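Open reading frame 2 (Aeromonas sobria, PDB 3WQB) probably acts as a dedicated chaperone, binding the serine protease encoded beside it in Aeromonas sobria and helping it to mature. Local coordinates at residues B[66-71]-B[77-82]; B[124-129]-B[136-141]. All coordinates share one frame; numbering follows the deposited sequence.

How the contacts relate
Contact 1 is a beta hairpin at one edge of the six-stranded sheet, and contact 2 packs helix 122-131 against strand 136-141 of the same sheet; their centres lie about 13 Å apart. They meet where strands 78-81 and 136-141 run side by side. There S141 N lies 2.8 Å from T79 O, probably in a hydrogen bond, and S81 OG lies 2.7 Å from E139 OE1, probably in another. Apolar contact adds to this, with L69 CD1 3.7 Å from L140 CD2. Strands 83-87 to 136-141 and their two helices have the order of a ferredoxin-like fold, to which contact 2 belongs; contact 1 widens its sheet. Q137, E139 and S141 also hydrogen-bond to the chain of another protein, whose surface reaches T79 and S81 as well.

Contact 1 of 2, residues B[66-71]-B[77-82]; sequences GDVLMQ and ELTVSG
V68 and E77 meet on one face of an antiparallel beta hairpin in which V68 and T79 form a non-hydrogen-bonded pair and L69 and L78 a hydrogen-bonded one. The E77 chain is fully extended, with CG anti to the backbone N (chi1 -174°), so that the outer part of the chain, CG and CD, slants across V68 CG1, with CG at 3.3 Å, a tight fit. Beside it T79 OG1 faces V68 CG2 at 4.0 Å, and a beta-branched pair suits this extended backbone. L69 and L78 point to the other face, where together with V80 they pack on L140 of the neighbouring strand, which explains three apolar residues there. Q71 lies across L78 at about a right angle, its CG 3.8 Å from L78 CD1. V80 CG2 rests 3.9 Å from D67 CB, while the D67 carboxylate turns to the backbone of R64. G66 has a positive phi (96°), a conformation that favours glycine, and its N donates to V80 O. V80 N returns a bond to D67 O. In the L69-L78 pair, L78 N gives a hydrogen to L69 O (2.9 Å) and L69 N gives one to L78 O at 2.7 Å, its N-H...O angle 173°.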
ATOM      1  N   GLY B  66     -15.229  -8.335  23.855  1.00 23.47           N
ATOM      2  CA  GLY B  66     -16.329  -7.424  23.564  1.00 23.26           C
ATOM      3  C   GLY B  66     -16.146  -6.018  24.098  1.00 23.25           C
ATOM      4  O   GLY B  66     -16.909  -5.115  23.740  1.00 23.43           O
ATOM      5  N   ASP B  67     -15.148  -5.827  24.960  1.00 23.41           N
ATOM      6  CA  ASP B  67     -14.831  -4.497  25.479  1.00 23.68           C
ATOM      7  C   ASP B  67     -14.374  -3.587  24.361  1.00 24.10           C
ATOM      8  O   ASP B  67     -13.657  -4.007  23.456  1.00 23.62           O
ATOM      9  CB  ASP B  67     -13.751  -4.548  26.560  1.00 23.77           C
ATOM     10  CG  ASP B  67     -14.284  -4.997  27.906  1.00 24.66           C
ATOM     11  OD1 ASP B  67     -15.514  -5.184  28.056  1.00 26.00           O
ATOM     12  OD2 ASP B  67     -13.453  -5.156  28.820  1.00 25.98           O
ATOM     13  N   VAL B  68     -14.796  -2.334  24.444  1.00 24.76           N
ATOM     14  CA  VAL B  68     -14.529  -1.356  23.408  1.00 25.96           C
ATOM     15  C   VAL B  68     -13.485  -0.348  23.889  1.00 26.79           C
ATOM     16  O   VAL B  68     -13.567   0.160  25.013  1.00 26.96           O
ATOM     17  CB  VAL B  68     -15.839  -0.656  22.962  1.00 26.03           C
ATOM     18  CG1 VAL B  68     -15.543   0.564  22.116  1.00 26.83           C
ATOM     19  CG2 VAL B  68     -16.728  -1.639  22.202  1.00 26.05           C
ATOM     20  N   LEU B  69     -12.501  -0.085  23.032  1.00 27.62           N
ATOM     21  CA  LEU B  69     -11.409   0.831  23.339  1.00 28.78           C
ATOM     22  C   LEU B  69     -11.317   1.948  22.304  1.00 29.89           C
ATOM     23  O   LEU B  69     -11.464   1.712  21.108  1.00 29.99           O
ATOM     24  CB  LEU B  69     -10.077   0.076  23.394  1.00 28.41           C
ATOM     25  CG  LEU B  69      -9.878  -1.011  24.455  1.00 28.35           C
ATOM     26  CD1 LEU B  69      -8.559  -1.733  24.230  1.00 28.64           C
ATOM     27  CD2 LEU B  69      -9.924  -0.431  25.862  1.00 28.06           C
ATOM     28  N   MET B  70     -11.069   3.164  22.777  1.00 31.65           N
ATOM     29  CA  MET B  70     -10.844   4.302  21.893  1.00 33.34           C
ATOM     30  C   MET B  70      -9.376   4.708  21.999  1.00 33.87           C
ATOM     31  O   MET B  70      -8.838   4.806  23.103  1.00 34.04           O
ATOM     32  CB  MET B  70     -11.762   5.462  22.281  1.00 33.92           C
ATOM     33  CG  MET B  70     -12.303   6.256  21.095  1.00 35.90           C
ATOM     34  SD  MET B  70     -13.107   7.809  21.555  1.00 40.46           S
ATOM     35  CE  MET B  70     -14.502   7.226  22.526  1.00 39.64           C
ATOM     36  N   GLN B  71      -8.725   4.926  20.855  1.00 34.68           N
ATOM     37  CA  GLN B  71      -7.291   5.254  20.827  1.00 35.21           C
ATOM     38  C   GLN B  71      -7.065   6.721  20.472  1.00 35.59           C
ATOM     39  O   GLN B  71      -6.343   7.035  19.519  1.00 35.92           O
ATOM     40  CB  GLN B  71      -6.535   4.385  19.816  1.00 35.36           C
ATOM     41  CG  GLN B  71      -7.365   3.340  19.088  1.00 35.58           C
ATOM     42  CD  GLN B  71      -6.706   2.868  17.801  1.00 35.50           C
ATOM     43  OE1 GLN B  71      -7.382   2.596  16.808  1.00 35.47           O
ATOM     44  NE2 GLN B  71      -5.381   2.767  17.815  1.00 35.68           N
ATOM     45  N   GLU B  77     -12.715   2.843  16.431  1.00 25.58           N
ATOM     46  CA  GLU B  77     -13.111   2.122  17.628  1.00 24.88           C
ATOM     47  C   GLU B  77     -12.569   0.691  17.564  1.00 23.67           C
ATOM     48  O   GLU B  77     -12.783  -0.012  16.573  1.00 23.41           O
ATOM     49  CB  GLU B  77     -14.639   2.113  17.699  1.00 25.64           C
ATOM     50  CG  GLU B  77     -15.235   1.536  18.947  1.00 27.77           C
ATOM     51  CD  GLU B  77     -16.748   1.539  18.896  1.00 29.85           C
ATOM     52  OE1 GLU B  77     -17.330   0.589  18.326  1.00 30.67           O
ATOM     53  OE2 GLU B  77     -17.355   2.495  19.423  1.00 31.94           O
ATOM     54  N   LEU B  78     -11.869   0.268  18.616  1.00 22.27           N
ATOM     55  CA  LEU B  78     -11.330  -1.095  18.670  1.00 21.11           C
ATOM     56  C   LEU B  78     -12.084  -1.973  19.662  1.00 20.76           C
ATOM     57  O   LEU B  78     -12.594  -1.491  20.675  1.00 21.10           O
ATOM     58  CB  LEU B  78      -9.836  -1.085  19.005  1.00 21.29           C
ATOM     59  CG  LEU B  78      -8.900  -0.291  18.088  1.00 21.24           C
ATOM     60  CD1 LEU B  78      -7.469  -0.420  18.586  1.00 22.20           C
ATOM     61  CD2 LEU B  78      -9.008  -0.737  16.641  1.00 20.67           C
ATOM     62  N   THR B  79     -12.144  -3.264  19.365  1.00 19.64           N
ATOM     63  CA  THR B  79     -12.847  -4.217  20.213  1.00 19.43           C
ATOM     64  C   THR B  79     -11.937  -5.372  20.597  1.00 18.97           C
ATOM     65  O   THR B  79     -11.192  -5.893  19.773  1.00 18.77           O
ATOM     66  CB  THR B  79     -14.127  -4.740  19.521  1.00 19.31           C
ATOM     67  OG1 THR B  79     -14.972  -3.626  19.216  1.00 20.57           O
ATOM     68  CG2 THR B  79     -14.895  -5.689  20.423  1.00 19.58           C
ATOM     69  N   VAL B  80     -11.996  -5.764  21.864  1.00 18.46           N
ATOM     70  CA  VAL B  80     -11.267  -6.936  22.326  1.00 18.44           C
ATOM     71  C   VAL B  80     -11.951  -8.150  21.715  1.00 18.56           C
ATOM     72  O   VAL B  80     -13.081  -8.483  22.082  1.00 18.99           O
ATOM     73  CB  VAL B  80     -11.276  -7.035  23.870  1.00 18.41           C
ATOM     74  CG1 VAL B  80     -10.507  -8.272  24.328  1.00 18.01           C
ATOM     75  CG2 VAL B  80     -10.698  -5.776  24.488  1.00 19.21           C
ATOM     76  N   SER B  81     -11.278  -8.794  20.764  1.00 18.32           N
ATOM     77  CA  SER B  81     -11.877  -9.893  20.008  1.00 18.62           C
ATOM     78  C   SER B  81     -12.038 -11.174  20.822  1.00 18.62           C
ATOM     79  O   SER B  81     -12.892 -12.005  20.507  1.00 19.56           O
ATOM     80  CB  SER B  81     -11.056 -10.188  18.748  1.00 18.53           C
ATOM     81  OG  SER B  81      -9.842 -10.852  19.066  1.00 18.64           O
ATOM     82  N   GLY B  82     -11.209 -11.331  21.854  1.00 18.61           N
ATOM     83  CA  GLY B  82     -11.145 -12.575  22.619  1.00 18.34           C
ATOM     84  C   GLY B  82      -9.929 -13.427  22.290  1.00 18.31           C
ATOM     85  O   GLY B  82      -9.614 -14.378  23.012  1.00 19.00           O
TER

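Contact 2 of 2, residues B[124-129]-B[136-141]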
ATOM      1  N   ALA B 124      -5.168  -9.802  32.535  1.00 26.94           N
ATOM      2  CA  ALA B 124      -4.523 -10.603  33.574  1.00 27.08           C
ATOM      3  C   ALA B 124      -3.740 -11.764  32.963  1.00 27.33           C
ATOM      4  O   ALA B 124      -2.629 -12.049  33.392  1.00 27.51           O
ATOM      5  CB  ALA B 124      -5.543 -11.111  34.591  1.00 26.96           C
ATOM      6  N   ILE B 125      -4.317 -12.416  31.952  1.00 27.60           N
ATOM      7  CA  ILE B 125      -3.637 -13.501  31.238  1.00 27.96           C
ATOM      8  C   ILE B 125      -2.364 -12.994  30.550  1.00 28.05           C
ATOM      9  O   ILE B 125      -1.307 -13.624  30.651  1.00 27.56           O
ATOM     10  CB  ILE B 125      -4.577 -14.197  30.204  1.00 28.12           C
ATOM     11  CG1 ILE B 125      -5.795 -14.835  30.897  1.00 28.98           C
ATOM     12  CG2 ILE B 125      -3.811 -15.229  29.353  1.00 28.14           C
ATOM     13  CD1 ILE B 125      -5.477 -16.003  31.830  1.00 29.79           C
ATOM     14  N   ALA B 126      -2.472 -11.851  29.873  1.00 28.32           N
ATOM     15  CA  ALA B 126      -1.352 -11.268  29.130  1.00 28.75           C
ATOM     16  C   ALA B 126      -0.203 -10.851  30.044  1.00 29.37           C
ATOM     17  O   ALA B 126       0.961 -11.110  29.731  1.00 29.24           O
ATOM     18  CB  ALA B 126      -1.821 -10.088  28.286  1.00 28.59           C
ATOM     19  N   THR B 127      -0.527 -10.217  31.170  1.00 29.99           N
ATOM     20  CA  THR B 127       0.500  -9.799  32.128  1.00 30.70           C
ATOM     21  C   THR B 127       1.229 -11.000  32.741  1.00 30.73           C
ATOM     22  O   THR B 127       2.439 -10.941  32.963  1.00 30.72           O
ATOM     23  CB  THR B 127      -0.037  -8.824  33.218  1.00 30.91           C
ATOM     24  OG1 THR B 127       1.057  -8.330  34.001  1.00 32.07           O
ATOM     25  CG2 THR B 127      -1.043  -9.494  34.138  1.00 31.58           C
ATOM     26  N   LYS B 128       0.496 -12.088  32.980  1.00 30.85           N
ATOM     27  CA  LYS B 128       1.090 -13.327  33.482  1.00 31.17           C
ATOM     28  C   LYS B 128       2.055 -13.919  32.457  1.00 30.90           C
ATOM     29  O   LYS B 128       3.192 -14.261  32.790  1.00 30.84           O
ATOM     30  CB  LYS B 128       0.013 -14.351  33.859  1.00 31.47           C
ATOM     31  CG  LYS B 128      -0.771 -14.014  35.124  1.00 32.93           C
ATOM     32  CD  LYS B 128      -1.744 -15.133  35.490  1.00 34.62           C
ATOM     33  CE  LYS B 128      -2.543 -14.803  36.749  1.00 35.75           C
ATOM     34  NZ  LYS B 128      -1.691 -14.752  37.972  1.00 36.70           N
ATOM     35  N   LEU B 129       1.605 -14.012  31.206  1.00 30.62           N
ATOM     36  CA  LEU B 129       2.433 -14.544  30.123  1.00 30.25           C
ATOM     37  C   LEU B 129       3.710 -13.734  29.908  1.00 30.34           C
ATOM     38  O   LEU B 129       4.771 -14.309  29.658  1.00 30.04           O
ATOM     39  CB  LEU B 129       1.630 -14.648  28.822  1.00 30.19           C
ATOM     40  CG  LEU B 129       0.641 -15.814  28.707  1.00 30.02           C
ATOM     41  CD1 LEU B 129      -0.340 -15.567  27.569  1.00 30.15           C
ATOM     42  CD2 LEU B 129       1.353 -17.155  28.524  1.00 30.59           C
ATOM     43  N   VAL B 136       3.255 -11.732  23.920  1.00 21.23           N
ATOM     44  CA  VAL B 136       1.808 -11.870  23.754  1.00 20.56           C
ATOM     45  C   VAL B 136       1.192 -10.561  23.252  1.00 19.56           C
ATOM     46  O   VAL B 136       1.639  -9.478  23.615  1.00 19.68           O
ATOM     47  CB  VAL B 136       1.134 -12.338  25.085  1.00 20.89           C
ATOM     48  CG1 VAL B 136       1.463 -11.392  26.244  1.00 21.85           C
ATOM     49  CG2 VAL B 136      -0.378 -12.491  24.932  1.00 21.45           C
ATOM     50  N   GLN B 137       0.168 -10.676  22.410  1.00 18.02           N
ATOM     51  CA  GLN B 137      -0.593  -9.521  21.955  1.00 17.00           C
ATOM     52  C   GLN B 137      -2.081  -9.832  22.064  1.00 16.42           C
ATOM     53  O   GLN B 137      -2.556 -10.844  21.541  1.00 16.25           O
ATOM     54  CB  GLN B 137      -0.221  -9.149  20.509  1.00 16.53           C
ATOM     55  CG  GLN B 137      -0.932  -7.899  19.957  1.00 17.44           C
ATOM     56  CD  GLN B 137      -0.662  -7.671  18.475  1.00 19.40           C
ATOM     57  OE1 GLN B 137      -0.335  -8.600  17.746  1.00 22.12           O
ATOM     58  NE2 GLN B 137      -0.792  -6.427  18.027  1.00 21.26           N
ATOM     59  N   ILE B 138      -2.804  -8.975  22.776  1.00 16.37           N
ATOM     60  CA  ILE B 138      -4.260  -9.056  22.828  1.00 16.18           C
ATOM     61  C   ILE B 138      -4.809  -8.472  21.532  1.00 15.88           C
ATOM     62  O   ILE B 138      -4.515  -7.321  21.194  1.00 15.68           O
ATOM     63  CB  ILE B 138      -4.825  -8.266  24.034  1.00 16.36           C
ATOM     64  CG1 ILE B 138      -4.275  -8.844  25.343  1.00 17.13           C
ATOM     65  CG2 ILE B 138      -6.353  -8.295  24.028  1.00 16.31           C
ATOM     66  CD1 ILE B 138      -4.465  -7.963  26.566  1.00 18.86           C
ATOM     67  N   GLU B 139      -5.579  -9.265  20.790  1.00 15.75           N
ATOM     68  CA  GLU B 139      -6.137  -8.760  19.535  1.00 16.01           C
ATOM     69  C   GLU B 139      -7.208  -7.697  19.761  1.00 15.94           C
ATOM     70  O   GLU B 139      -8.206  -7.931  20.449  1.00 15.71           O
ATOM     71  CB  GLU B 139      -6.690  -9.873  18.649  1.00 16.19           C
ATOM     72  CG  GLU B 139      -7.375  -9.307  17.405  1.00 17.13           C
ATOM     73  CD  GLU B 139      -7.794 -10.358  16.416  1.00 17.51           C
ATOM     74  OE1 GLU B 139      -8.452 -11.338  16.811  1.00 19.15           O
ATOM     75  OE2 GLU B 139      -7.490 -10.173  15.225  1.00 18.53           O
ATOM     76  N   LEU B 140      -6.977  -6.535  19.170  1.00 16.40           N
ATOM     77  CA  LEU B 140      -7.930  -5.439  19.190  1.00 16.86           C
ATOM     78  C   LEU B 140      -8.412  -5.231  17.762  1.00 17.49           C
ATOM     79  O   LEU B 140      -7.676  -4.715  16.912  1.00 18.41           O
ATOM     80  CB  LEU B 140      -7.288  -4.172  19.764  1.00 17.09           C
ATOM     81  CG  LEU B 140      -6.659  -4.313  21.161  1.00 17.70           C
ATOM     82  CD1 LEU B 140      -5.963  -3.019  21.584  1.00 19.15           C
ATOM     83  CD2 LEU B 140      -7.681  -4.758  22.218  1.00 18.82           C
ATOM     84  N   SER B 141      -9.646  -5.655  17.510  1.00 17.60           N
ATOM     85  CA  SER B 141     -10.209  -5.701  16.166  1.00 17.65           C
ATOM     86  C   SER B 141     -10.938  -4.414  15.825  1.00 17.38           C
ATOM     87  O   SER B 141     -11.251  -3.613  16.702  1.00 17.94           O
ATOM     88  CB  SER B 141     -11.165  -6.888  16.039  1.00 17.97           C
ATOM     89  OG  SER B 141     -12.336  -6.664  16.803  1.00 18.86           O
TER
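V136, the first residue of strand 136-141, directs its side chain at the helix segment 124-129, and its two methyls divide the work. From CB, which points to the helix, CG1 branches into the position between the backbone N and the carbonyl carbon (chi1 56°). This places it 3.5 Å from the carbonyl O of A126 and 4.1 Å from A126 CB, so one methyl lies against both the backbone and the side chain of the same helical residue. CG2, anti to the backbone N, is the other tip; it meets L129 CD1 at 4.1 Å, the leucine crossing the valine at about a right angle. Alanine suits position 126 because its small side chain lets the strand come near, and its CB also receives I138 CD1 at 3.8 Å. The larger leucine, one turn further on, packs against V136 and also reaches H100. The axes of segments 124-129 and 136-141 run almost antiparallel, 167° apart, and approach to 8.7 Å. The helix belongs to the crossover of a ferredoxin-like fold that links strand 111-116 to strand 136-141 across strand 83-87, whose L84 packs under both I125 and I138, while L122 at the start of the helix covers I138 as well.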